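Local structure of complement C1r subcomponent (Homo sapiens, 6F1D) at residues A11-S17 with W108-T114; F46-I52 with F77-P83. The protein is the CUB2 domain of C1r, a serine protease of the complement C1 complex that interacts with C1s in complement activation. Residues are numbered along the deposited sequence.

Contact 1. Residues A11-S17 with W108-T114; sequences ASGYISS and WKLRYTT. With NA (sodium ion), chain C.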
loop_
_atom_site.group_PDB
_atom_site.type_symbol
_atom_site.label_atom_id
_atom_site.label_comp_id
_atom_site.label_asym_id
_atom_site.label_seq_id
_atom_site.Cartn_x
_atom_site.Cartn_y
_atom_site.Cartn_z
ATOM N N ALA A 11 -5.959 -4.467 15.579
ATOM C CA ALA A 11 -6.577 -5.596 14.879
ATOM C C ALA A 11 -7.147 -5.219 13.518
ATOM O O ALA A 11 -7.332 -6.094 12.671
ATOM C CB ALA A 11 -7.702 -6.205 15.718
ATOM N N SER A 12 -7.472 -3.957 13.298
ATOM C CA SER A 12 -7.854 -3.535 11.966
ATOM C C SER A 12 -7.494 -2.068 11.811
ATOM O O SER A 12 -7.282 -1.360 12.800
ATOM C CB SER A 12 -9.343 -3.751 11.727
ATOM O OG SER A 12 -10.093 -3.034 12.700
ATOM N N GLY A 13 -7.469 -1.596 10.573
ATOM C CA GLY A 13 -7.270 -0.165 10.421
ATOM C C GLY A 13 -7.185 0.244 8.971
ATOM O O GLY A 13 -7.194 -0.585 8.063
ATOM N N TYR A 14 -7.075 1.543 8.764
ATOM C CA TYR A 14 -6.956 2.102 7.429
ATOM C C TYR A 14 -5.540 2.633 7.236
ATOM O O TYR A 14 -4.925 3.190 8.161
ATOM C CB TYR A 14 -7.946 3.241 7.194
ATOM C CG TYR A 14 -9.409 2.878 7.100
ATOM C CD1 TYR A 14 -10.259 3.089 8.184
ATOM C CD2 TYR A 14 -9.951 2.352 5.925
ATOM C CE1 TYR A 14 -11.597 2.786 8.112
ATOM C CE2 TYR A 14 -11.305 2.044 5.848
ATOM C CZ TYR A 14 -12.098 2.251 6.944
ATOM O OH TYR A 14 -13.424 1.959 6.864
ATOM N N ILE A 15 -5.033 2.478 6.024
ATOM C CA ILE A 15 -3.725 3.000 5.657
ATOM C C ILE A 15 -3.906 3.676 4.311
ATOM O O ILE A 15 -4.538 3.096 3.428
ATOM C CB ILE A 15 -2.689 1.858 5.543
ATOM C CG1 ILE A 15 -2.764 0.952 6.785
ATOM C CG2 ILE A 15 -1.301 2.443 5.252
ATOM C CD1 ILE A 15 -1.714 -0.147 6.809
ATOM N N SER A 16 -3.352 4.880 4.136
ATOM C CA SER A 16 -3.490 5.499 2.824
ATOM C C SER A 16 -2.233 6.294 2.486
ATOM O O SER A 16 -1.419 6.621 3.353
ATOM C CB SER A 16 -4.745 6.384 2.773
ATOM O OG SER A 16 -4.668 7.428 3.739
ATOM N N SER A 17 -2.094 6.617 1.211
ATOM C CA SER A 17 -1.053 7.531 0.785
ATOM C C SER A 17 -1.302 8.947 1.324
ATOM O O SER A 17 -2.419 9.343 1.640
ATOM C CB SER A 17 -0.966 7.563 -0.741
ATOM O OG SER A 17 -2.234 7.790 -1.326
ATOM N N TRP A 108 -3.868 5.917 -2.914
ATOM C CA TRP A 108 -4.523 4.651 -2.600
ATOM C C TRP A 108 -4.905 4.684 -1.134
ATOM O O TRP A 108 -4.332 5.439 -0.338
ATOM C CB TRP A 108 -3.590 3.456 -2.882
ATOM C CG TRP A 108 -2.250 3.674 -2.255
ATOM C CD1 TRP A 108 -1.188 4.309 -2.823
ATOM C CD2 TRP A 108 -1.837 3.339 -0.914
ATOM N NE1 TRP A 108 -0.125 4.328 -1.952
ATOM C CE2 TRP A 108 -0.503 3.766 -0.770
ATOM C CE3 TRP A 108 -2.459 2.686 0.170
ATOM C CZ2 TRP A 108 0.224 3.588 0.401
ATOM C CZ3 TRP A 108 -1.726 2.522 1.331
ATOM C CH2 TRP A 108 -0.397 2.958 1.429
ATOM N N LYS A 109 -5.850 3.824 -0.784
ATOM C CA LYS A 109 -6.256 3.655 0.599
ATOM C C LYS A 109 -6.718 2.210 0.737
ATOM O O LYS A 109 -7.415 1.703 -0.151
ATOM C CB LYS A 109 -7.408 4.612 0.945
ATOM C CG LYS A 109 -8.004 4.435 2.336
ATOM C CD LYS A 109 -8.835 5.667 2.684
ATOM C CE LYS A 109 -9.600 5.489 3.978
ATOM N NZ LYS A 109 -10.470 6.682 4.249
ATOM N N LEU A 110 -6.371 1.578 1.856
ATOM C CA LEU A 110 -6.767 0.197 2.117
ATOM C C LEU A 110 -7.263 0.108 3.545
ATOM O O LEU A 110 -6.945 0.952 4.391
ATOM C CB LEU A 110 -5.602 -0.788 1.911
ATOM C CG LEU A 110 -4.414 -0.684 2.841
ATOM C CD1 LEU A 110 -4.667 -1.462 4.138
ATOM C CD2 LEU A 110 -3.153 -1.299 2.134
ATOM N N ARG A 111 -8.075 -0.911 3.795
ATOM C CA ARG A 111 -8.416 -1.350 5.143
ATOM C C ARG A 111 -7.828 -2.738 5.345
ATOM O O ARG A 111 -8.022 -3.633 4.507
ATOM C CB ARG A 111 -9.923 -1.406 5.361
ATOM C CG ARG A 111 -10.331 -1.987 6.737
ATOM C CD ARG A 111 -11.694 -1.483 7.218
ATOM N NE ARG A 111 -11.890 -1.786 8.641
ATOM C CZ ARG A 111 -12.618 -2.795 9.090
ATOM N NH1 ARG A 111 -13.263 -3.603 8.241
ATOM N NH2 ARG A 111 -12.721 -2.981 10.395
ATOM N N TYR A 112 -7.118 -2.925 6.450
ATOM C CA TYR A 112 -6.668 -4.262 6.816
ATOM C C TYR A 112 -7.512 -4.769 7.976
ATOM O O TYR A 112 -7.965 -3.987 8.830
ATOM C CB TYR A 112 -5.176 -4.267 7.154
ATOM C CG TYR A 112 -4.804 -3.694 8.498
ATOM C CD1 TYR A 112 -4.795 -4.498 9.632
ATOM C CD2 TYR A 112 -4.415 -2.361 8.629
ATOM C CE1 TYR A 112 -4.457 -3.966 10.882
ATOM C CE2 TYR A 112 -4.074 -1.830 9.861
ATOM C CZ TYR A 112 -4.101 -2.640 10.981
ATOM O OH TYR A 112 -3.750 -2.132 12.213
ATOM N N THR A 113 -7.759 -6.074 7.977
ATOM C CA THR A 113 -8.445 -6.730 9.071
ATOM C C THR A 113 -7.639 -7.965 9.410
ATOM O O THR A 113 -6.793 -8.394 8.619
ATOM C CB THR A 113 -9.869 -7.121 8.691
ATOM O OG1 THR A 113 -9.851 -7.771 7.392
ATOM C CG2 THR A 113 -10.809 -5.861 8.651
ATOM N N THR A 114 -7.956 -8.593 10.533
ATOM C CA THR A 114 -7.233 -9.783 10.945
ATOM C C THR A 114 -8.200 -10.947 11.088
ATOM O O THR A 114 -9.356 -10.791 11.503
ATOM C CB THR A 114 -6.459 -9.569 12.258
ATOM O OG1 THR A 114 -7.320 -8.971 13.230
ATOM C CG2 THR A 114 -5.284 -8.617 12.044
HETATM NA NA NA C . -2.609 10.506 -1.882
HETATM O O HOH W 1 -10.798 -0.209 10.816
#
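Strand 13-16 runs antiparallel to strand 109-114, with the axes 4.7 Å apart at closest and 155° between their directions. Gly13 pairs with Tyr112 and Ile15 with Leu110 as hydrogen-bonded pairs; the bonds Tyr112 N to Gly13 O (2.8 Å) and Ile15 N to Leu110 O (2.9 Å) are among the four. The side chains sort to two faces. Ile15, Leu110 and Tyr112 point to the buried one. Tyr112 takes the p rotamer, which lays its ring over the backbone of Ser12 and Gly13. A side chain at Gly13 would sit tight against that ring. The Tyr112 hydroxyl is hydrogen-bonded to the carbonyl of Glu10. Ile15, in the m,t rotamer, reaches Tyr112 CD2 with CD1 at 3.9 Å and Trp108 CZ3 with CG2 at 3.9 Å. This pairing sets strand 13-16 at the edge of one sheet of the CUB beta-sandwich, and the buried face looks across to Tyr32 and Ile34 of the other sheet. Tyr14, Ser16, Lys109 and Arg111 point to the other face. Lys109 is extended, t at all four chi angles, which carries NZ over the Tyr14 ring face, 5.0 Å from its centroid, in a cation-pi contact. Arg111 CD makes an off-centre CH-pi contact with the same ring. Arg111 NE also donates to a water (2.9 Å). At one end Thr114 OG1 donates to Ala11 O (2.9 Å). At the other, Ser17 OG accepts from Trp108 N (2.9 Å) and binds sodium at 2.8 Å, with Leu18 O as a second ligand, while Ser17 CB lies over the five-membered ring of Trp108.

Contact 2. Residues F46-I52 with F77-P83; sequences FLEPFDI and FCGKQRP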
loop_
_atom_site.group_PDB
_atom_site.type_symbol
_atom_site.label_atom_id
_atom_site.label_comp_id
_atom_site.label_asym_id
_atom_site.label_seq_id
_atom_site.Cartn_x
_atom_site.Cartn_y
_atom_site.Cartn_z
ATOM N N PHE A 46 -8.352 -2.876 -0.810
ATOM C CA PHE A 46 -8.232 -1.503 -1.264
ATOM C C PHE A 46 -9.587 -0.899 -1.542
ATOM O O PHE A 46 -10.463 -1.554 -2.105
ATOM C CB PHE A 46 -7.377 -1.458 -2.515
ATOM C CG PHE A 46 -5.911 -1.600 -2.212
ATOM C CD1 PHE A 46 -5.149 -0.474 -1.971
ATOM C CD2 PHE A 46 -5.327 -2.844 -2.101
ATOM C CE1 PHE A 46 -3.776 -0.589 -1.650
ATOM C CE2 PHE A 46 -3.969 -2.976 -1.790
ATOM C CZ PHE A 46 -3.195 -1.846 -1.579
ATOM N N LEU A 47 -9.708 0.387 -1.254
ATOM C CA LEU A 47 -10.899 1.152 -1.529
ATOM C C LEU A 47 -10.784 1.849 -2.874
ATOM O O LEU A 47 -9.725 1.878 -3.493
ATOM C CB LEU A 47 -11.136 2.153 -0.409
ATOM C CG LEU A 47 -11.574 1.488 0.917
ATOM C CD1 LEU A 47 -12.471 0.285 0.693
ATOM C CD2 LEU A 47 -10.439 1.066 1.770
ATOM N N GLU A 48 -11.901 2.380 -3.345
ATOM C CA GLU A 48 -11.844 3.255 -4.512
ATOM C C GLU A 48 -12.026 4.705 -4.082
ATOM O O GLU A 48 -12.752 4.974 -3.128
ATOM C CB GLU A 48 -12.937 2.886 -5.527
ATOM C CG GLU A 48 -12.845 1.440 -5.979
ATOM C CD GLU A 48 -13.800 1.078 -7.116
ATOM O OE1 GLU A 48 -13.505 0.093 -7.837
ATOM O OE2 GLU A 48 -14.843 1.757 -7.283
ATOM N N PRO A 49 -11.400 5.671 -4.755
ATOM C CA PRO A 49 -10.493 5.575 -5.891
ATOM C C PRO A 49 -9.124 5.022 -5.562
ATOM O O PRO A 49 -8.602 5.139 -4.452
ATOM C CB PRO A 49 -10.363 7.029 -6.350
ATOM C CG PRO A 49 -10.505 7.787 -5.069
ATOM C CD PRO A 49 -11.652 7.077 -4.398
ATOM N N PHE A 50 -8.556 4.394 -6.581
ATOM C CA PHE A 50 -7.181 3.913 -6.581
ATOM C C PHE A 50 -6.570 4.527 -7.822
ATOM O O PHE A 50 -7.127 4.383 -8.913
ATOM C CB PHE A 50 -7.129 2.385 -6.640
ATOM C CG PHE A 50 -5.728 1.804 -6.640
ATOM C CD1 PHE A 50 -5.039 1.590 -7.828
ATOM C CD2 PHE A 50 -5.143 1.444 -5.465
ATOM C CE1 PHE A 50 -3.749 1.028 -7.803
ATOM C CE2 PHE A 50 -3.897 0.886 -5.428
ATOM C CZ PHE A 50 -3.189 0.683 -6.598
ATOM N N ASP A 51 -5.470 5.266 -7.662
ATOM C CA ASP A 51 -4.911 5.983 -8.811
ATOM C C ASP A 51 -3.427 6.226 -8.533
ATOM O O ASP A 51 -3.078 7.137 -7.776
ATOM C CB ASP A 51 -5.685 7.280 -9.065
ATOM C CG ASP A 51 -5.053 8.143 -10.140
ATOM O OD1 ASP A 51 -4.360 7.567 -11.027
ATOM O OD2 ASP A 51 -5.259 9.390 -10.105
ATOM N N ILE A 52 -2.581 5.368 -9.092
ATOM C CA ILE A 52 -1.133 5.540 -9.021
ATOM C C ILE A 52 -0.672 5.718 -10.458
ATOM O O ILE A 52 -1.076 4.945 -11.337
ATOM C CB ILE A 52 -0.446 4.338 -8.358
ATOM C CG1 ILE A 52 -0.947 4.163 -6.910
ATOM C CG2 ILE A 52 1.121 4.453 -8.419
ATOM C CD1 ILE A 52 -0.314 3.002 -6.183
ATOM N N PHE A 77 2.194 -2.607 -7.693
ATOM C CA PHE A 77 0.923 -2.124 -8.223
ATOM C C PHE A 77 1.015 -0.667 -8.672
ATOM O O PHE A 77 1.674 0.154 -8.030
ATOM C CB PHE A 77 -0.179 -2.286 -7.170
ATOM C CG PHE A 77 -0.390 -3.723 -6.709
ATOM C CD1 PHE A 77 -1.085 -4.602 -7.499
ATOM C CD2 PHE A 77 0.138 -4.189 -5.495
ATOM C CE1 PHE A 77 -1.283 -5.918 -7.100
ATOM C CE2 PHE A 77 -0.074 -5.491 -5.088
ATOM C CZ PHE A 77 -0.785 -6.348 -5.889
ATOM N N CYS A 78 0.338 -0.347 -9.782
ATOM C CA CYS A 78 0.134 1.036 -10.214
ATOM C C CYS A 78 -1.132 1.071 -11.057
ATOM O O CYS A 78 -1.808 0.059 -11.219
ATOM C CB CYS A 78 1.351 1.607 -10.977
ATOM S SG CYS A 78 1.712 0.685 -12.486
ATOM N N GLY A 79 -1.477 2.245 -11.558
ATOM C CA GLY A 79 -2.653 2.365 -12.415
ATOM C C GLY A 79 -3.924 2.716 -11.657
ATOM O O GLY A 79 -3.887 3.199 -10.522
ATOM N N LYS A 80 -5.070 2.499 -12.325
ATOM C CA LYS A 80 -6.378 2.990 -11.871
ATOM C C LYS A 80 -7.343 1.889 -11.446
ATOM O O LYS A 80 -8.473 2.187 -11.022
ATOM C CB LYS A 80 -7.039 3.839 -12.971
ATOM C CG LYS A 80 -6.304 5.115 -13.313
ATOM C CD LYS A 80 -7.262 6.297 -13.406
ATOM C CE LYS A 80 -6.579 7.542 -13.957
ATOM N NZ LYS A 80 -7.586 8.495 -14.534
ATOM N N GLN A 81 -6.947 0.631 -11.546
ATOM C CA GLN A 81 -7.774 -0.486 -11.106
ATOM C C GLN A 81 -7.179 -0.991 -9.795
ATOM O O GLN A 81 -5.974 -1.260 -9.712
ATOM C CB GLN A 81 -7.845 -1.589 -12.171
ATOM C CG GLN A 81 -6.496 -2.068 -12.819
ATOM C CD GLN A 81 -5.747 -1.011 -13.665
ATOM O OE1 GLN A 81 -6.183 -0.633 -14.783
ATOM N NE2 GLN A 81 -4.613 -0.531 -13.167
ATOM N N ARG A 82 -7.979 -1.041 -8.743
ATOM C CA ARG A 82 -7.369 -1.399 -7.473
ATOM C C ARG A 82 -6.947 -2.863 -7.488
ATOM O O ARG A 82 -7.531 -3.673 -8.216
ATOM C CB ARG A 82 -8.321 -1.143 -6.320
ATOM C CG ARG A 82 -9.590 -1.804 -6.476
ATOM C CD ARG A 82 -10.521 -1.215 -5.486
ATOM N NE ARG A 82 -11.874 -1.596 -5.817
ATOM C CZ ARG A 82 -12.444 -2.701 -5.378
ATOM N NH1 ARG A 82 -11.759 -3.527 -4.587
ATOM N NH2 ARG A 82 -13.691 -2.970 -5.734
ATOM N N PRO A 83 -5.903 -3.215 -6.744
ATOM C CA PRO A 83 -5.524 -4.626 -6.618
ATOM C C PRO A 83 -6.691 -5.448 -6.104
ATOM O O PRO A 83 -7.605 -4.909 -5.457
ATOM C CB PRO A 83 -4.391 -4.589 -5.588
ATOM C CG PRO A 83 -3.852 -3.207 -5.668
ATOM C CD PRO A 83 -5.018 -2.334 -5.955
HETATM O O HOH W 2 -8.549 -4.918 -2.816
HETATM O O HOH W 3 -10.407 1.036 -9.105
HETATM O O HOH W 4 -10.135 3.105 -8.884
#
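Phe50 and Arg82 lose the most surface here, and Phe46 follows. The Phe50 side chain points toward residues 77-83. Arg82 CA and Pro83 CD lie over its ring in CH-pi contacts, 4.0 and 3.7 Å from the centroid. The Arg82 side chain extends away from that ring toward Glu48, and its NE forms a salt bridge with Glu48 OE1 at 3.1 Å. Phe46 receives Pro83 CG over its ring face, 4.1 Å from the centroid. Beyond Phe50, a single antiparallel bridge joins Ile52 and Gly79: Ile52 N donates to Gly79 O (2.9 Å) and Gly79 N to Ile52 O (2.7 Å). The backbone angles of Gly79 call for glycine. One water links Phe50 N (3.1 Å) to Lys80 O (2.9 Å). Both segments are largely loop. Residues 46-52 leave strand 40-46, and residues 77-83 lead from strand 72-77 toward strand 86-87. Cys78 is disulfide-bonded to Cys60, Phe50 and Ile52 pack on Trp108, and Phe46 and Ile52 touch strand 64-69.

The two contacts lie in one CUB domain, centres about 14 Å apart. Along the chain the order is 11-17, 46-52, 77-83, 108-114, so contact 2 falls between the segments of contact 1. Strand 109-116 lies between strands 13-16 and 40-46 in the four-stranded sheet, and residues 46-52 continue from the latter. The contacts meet there: Lys109 O and Leu47 N, 2.9 Å apart, probably form a hydrogen bond, and Trp108 CB packs on Phe50 CD2 at 3.6 Å. Contact 1 joins early and late chain within one sheet. Contact 2 joins loops that follow strands of both sheets. Its Ile52 side chain lies about 7 Å from calcium and 8 Å from sodium, at the metal-bearing end.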